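Local coordinates for BCL2-like 10 (PDB 6FBX), which promotes cell survival as a Bcl-2 family member, binding the BH3 segment of pro-apoptotic partners such as Bad in a groove on its helical bundle, at residues S70-V81 with R117-Y125. Residues are numbered along the deposited sequence; the frame is centred on the assembly and turned at random.
Sequences SKCLQSVMRELV and RLAETIADY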
# COMPACT_ATOMS: atom_id res chain seq x y z
N SER A 70 11.77 0.15 -3.85
CA SER A 70 11.36 0.02 -2.45
C SER A 70 11.81 1.21 -1.62
O SER A 70 11.05 1.73 -0.80
CB SER A 70 11.93 -1.28 -1.86
OG SER A 70 11.18 -2.40 -2.29
N LYS A 71 13.05 1.67 -1.83
CA LYS A 71 13.53 2.84 -1.10
C LYS A 71 12.71 4.07 -1.46
O LYS A 71 12.33 4.85 -0.57
CB LYS A 71 15.01 3.07 -1.41
CG LYS A 71 15.63 4.27 -0.70
CD LYS A 71 15.56 4.12 0.81
CE LYS A 71 16.40 5.17 1.51
NZ LYS A 71 16.24 5.14 2.99
N CYS A 72 12.41 4.26 -2.74
CA CYS A 72 11.60 5.40 -3.16
C CYS A 72 10.20 5.32 -2.57
O CYS A 72 9.62 6.35 -2.22
CB CYS A 72 11.55 5.47 -4.68
SG CYS A 72 13.17 5.68 -5.47
N LEU A 73 9.64 4.11 -2.45
CA LEU A 73 8.31 3.96 -1.89
C LEU A 73 8.28 4.35 -0.41
O LEU A 73 7.30 4.95 0.06
CB LEU A 73 7.82 2.52 -2.07
CG LEU A 73 6.43 2.17 -1.53
CD1 LEU A 73 5.35 2.98 -2.24
CD2 LEU A 73 6.15 0.68 -1.66
N GLN A 74 9.34 4.03 0.33
CA GLN A 74 9.42 4.46 1.72
C GLN A 74 9.31 5.97 1.83
O GLN A 74 8.64 6.49 2.73
CB GLN A 74 10.72 3.97 2.36
CG GLN A 74 10.77 2.47 2.59
CD GLN A 74 12.09 2.02 3.19
OE1 GLN A 74 13.12 2.68 3.01
NE2 GLN A 74 12.08 0.90 3.90
N SER A 75 9.98 6.70 0.93
CA SER A 75 9.94 8.16 1.00
C SER A 75 8.56 8.69 0.66
O SER A 75 8.11 9.69 1.25
CB SER A 75 11.00 8.76 0.08
OG SER A 75 10.75 8.43 -1.27
N VAL A 76 7.86 8.05 -0.27
CA VAL A 76 6.50 8.46 -0.60
C VAL A 76 5.57 8.20 0.58
O VAL A 76 4.77 9.07 0.96
CB VAL A 76 6.02 7.74 -1.88
CG1 VAL A 76 4.53 8.00 -2.12
CG2 VAL A 76 6.83 8.22 -3.08
N MET A 77 5.65 7.01 1.18
CA MET A 77 4.80 6.70 2.32
C MET A 77 5.04 7.68 3.46
O MET A 77 4.10 8.15 4.11
CB MET A 77 5.04 5.27 2.79
CG MET A 77 4.61 4.20 1.80
SD MET A 77 4.69 2.52 2.46
CE MET A 77 6.46 2.33 2.73
N ARG A 78 6.31 8.01 3.71
CA ARG A 78 6.65 9.00 4.73
C ARG A 78 5.98 10.34 4.43
O ARG A 78 5.44 10.98 5.34
CB ARG A 78 8.16 9.15 4.80
CG ARG A 78 8.68 10.10 5.86
CD ARG A 78 10.20 10.14 5.87
NE ARG A 78 10.78 8.79 5.93
CZ ARG A 78 11.61 8.27 5.03
NH1 ARG A 78 12.01 8.96 3.97
NH2 ARG A 78 12.06 7.03 5.20
N GLU A 79 6.01 10.77 3.17
CA GLU A 79 5.42 12.05 2.80
C GLU A 79 3.89 11.99 2.81
O GLU A 79 3.24 12.99 3.14
CB GLU A 79 5.92 12.49 1.43
CG GLU A 79 7.29 13.14 1.45
CD GLU A 79 7.28 14.49 2.14
OE1 GLU A 79 6.18 15.08 2.28
OE2 GLU A 79 8.35 14.97 2.56
N LEU A 80 3.32 10.85 2.43
CA LEU A 80 1.87 10.70 2.48
C LEU A 80 1.34 11.02 3.88
O LEU A 80 0.37 11.77 4.03
CB LEU A 80 1.48 9.28 2.06
CG LEU A 80 0.02 8.85 2.25
CD1 LEU A 80 -0.94 9.85 1.62
CD2 LEU A 80 -0.19 7.47 1.67
N VAL A 81 1.97 10.45 4.90
CA VAL A 81 1.57 10.68 6.28
C VAL A 81 2.41 11.77 6.94
O VAL A 81 2.44 11.87 8.17
CB VAL A 81 1.61 9.37 7.10
CG1 VAL A 81 0.78 8.28 6.41
CG2 VAL A 81 3.06 8.93 7.33
N ARG A 117 9.84 -7.39 -2.90
CA ARG A 117 10.51 -6.31 -2.18
C ARG A 117 9.53 -5.20 -1.81
O ARG A 117 9.61 -4.63 -0.71
CB ARG A 117 11.66 -5.75 -3.03
CG ARG A 117 12.69 -6.78 -3.43
CD ARG A 117 13.67 -6.21 -4.45
NE ARG A 117 14.78 -5.49 -3.82
CZ ARG A 117 16.00 -5.98 -3.65
NH1 ARG A 117 16.31 -7.21 -4.05
NH2 ARG A 117 16.93 -5.24 -3.06
N LEU A 118 8.60 -4.87 -2.71
CA LEU A 118 7.61 -3.85 -2.39
C LEU A 118 6.70 -4.31 -1.26
O LEU A 118 6.35 -3.53 -0.37
CB LEU A 118 6.80 -3.50 -3.63
CG LEU A 118 7.43 -2.48 -4.58
CD1 LEU A 118 8.90 -2.75 -4.83
CD2 LEU A 118 6.67 -2.45 -5.90
N ALA A 119 6.31 -5.59 -1.27
CA ALA A 119 5.48 -6.12 -0.19
C ALA A 119 6.21 -6.02 1.15
O ALA A 119 5.61 -5.65 2.17
CB ALA A 119 5.10 -7.57 -0.48
N GLU A 120 7.50 -6.37 1.17
CA GLU A 120 8.27 -6.29 2.40
C GLU A 120 8.42 -4.85 2.86
O GLU A 120 8.44 -4.59 4.07
CB GLU A 120 9.64 -6.93 2.19
CG GLU A 120 9.58 -8.42 1.94
CD GLU A 120 10.94 -9.02 1.65
OE1 GLU A 120 11.31 -10.01 2.32
OE2 GLU A 120 11.64 -8.51 0.75
N THR A 121 8.52 -3.90 1.93
CA THR A 121 8.62 -2.49 2.30
C THR A 121 7.35 -2.02 3.00
O THR A 121 7.42 -1.33 4.02
CB THR A 121 8.91 -1.65 1.06
OG1 THR A 121 10.17 -2.05 0.51
CG2 THR A 121 8.96 -0.17 1.40
N ILE A 122 6.18 -2.38 2.46
CA ILE A 122 4.92 -2.05 3.13
C ILE A 122 4.89 -2.69 4.51
O ILE A 122 4.53 -2.05 5.51
CB ILE A 122 3.72 -2.50 2.28
CG1 ILE A 122 3.60 -1.65 1.02
CG2 ILE A 122 2.42 -2.43 3.10
CD1 ILE A 122 2.57 -2.16 0.03
N ALA A 123 5.24 -3.98 4.58
CA ALA A 123 5.18 -4.70 5.85
C ALA A 123 6.09 -4.07 6.89
O ALA A 123 5.70 -3.89 8.05
CB ALA A 123 5.55 -6.17 5.62
N ASP A 124 7.33 -3.73 6.51
CA ASP A 124 8.25 -3.13 7.46
C ASP A 124 7.74 -1.78 7.95
O ASP A 124 7.87 -1.45 9.14
CB ASP A 124 9.64 -2.97 6.84
CG ASP A 124 10.38 -4.29 6.71
OD1 ASP A 124 11.28 -4.39 5.85
OD2 ASP A 124 10.06 -5.23 7.47
N TYR A 125 7.14 -1.00 7.05
CA TYR A 125 6.72 0.35 7.42
C TYR A 125 5.51 0.32 8.35
O TYR A 125 5.53 0.94 9.42
CB TYR A 125 6.40 1.16 6.15
CG TYR A 125 6.02 2.58 6.45
CD1 TYR A 125 4.72 3.03 6.27
CD2 TYR A 125 6.97 3.49 6.92
CE1 TYR A 125 4.37 4.34 6.54
CE2 TYR A 125 6.63 4.79 7.20
CZ TYR A 125 5.33 5.21 7.01
OH TYR A 125 4.99 6.52 7.29
O HOH W 1 9.82 0.00 4.80
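Thr121 is a knob set among Ser70, Leu73, Gln74 and Met77. The methyl Thr121 CG2 presses on Gln74 CG at 3.4 Å. The hydroxyl Thr121 OG1 lies 3.0 Å from Ser70 OG and donates to Arg117 O, one turn back, at 2.9 Å. Thr121 N reaches that same oxygen from the other face of the carbonyl plane, and Ser70 OG adds a weak bond to it. Four residues on, Tyr125 holds CG anti to its backbone N (chi1 -177°), which extends the ring along Met77 toward Val81. Met77 CB lies over one face of the Tyr125 ring, 4.2 Å from the centroid, in a CH-pi contact. The Met77 sulfur sits obliquely to the ring, a Met-aromatic contact. The Met77 side chain bends at chi3 (-65°), and Met77 CE packs on Tyr125 CB at 3.6 Å. Val81 CG2 meets the ring edge near the hydroxyl. A water accepts from Gln74 NE2 and donates to Thr121 O, bridging the helices. The two helix segments cross at -36°, with axes 9.5 Å apart. This joins helices 69-80 and 112-129 within the Bcl-2 bundle. Helix 88-107 touches Leu73 and Ile122 through Thr98. Helix 2-24 packs against Ala119 and Ala123, while Val76, Glu79 and Leu80 of helix 69-80 line the BH3-binding groove.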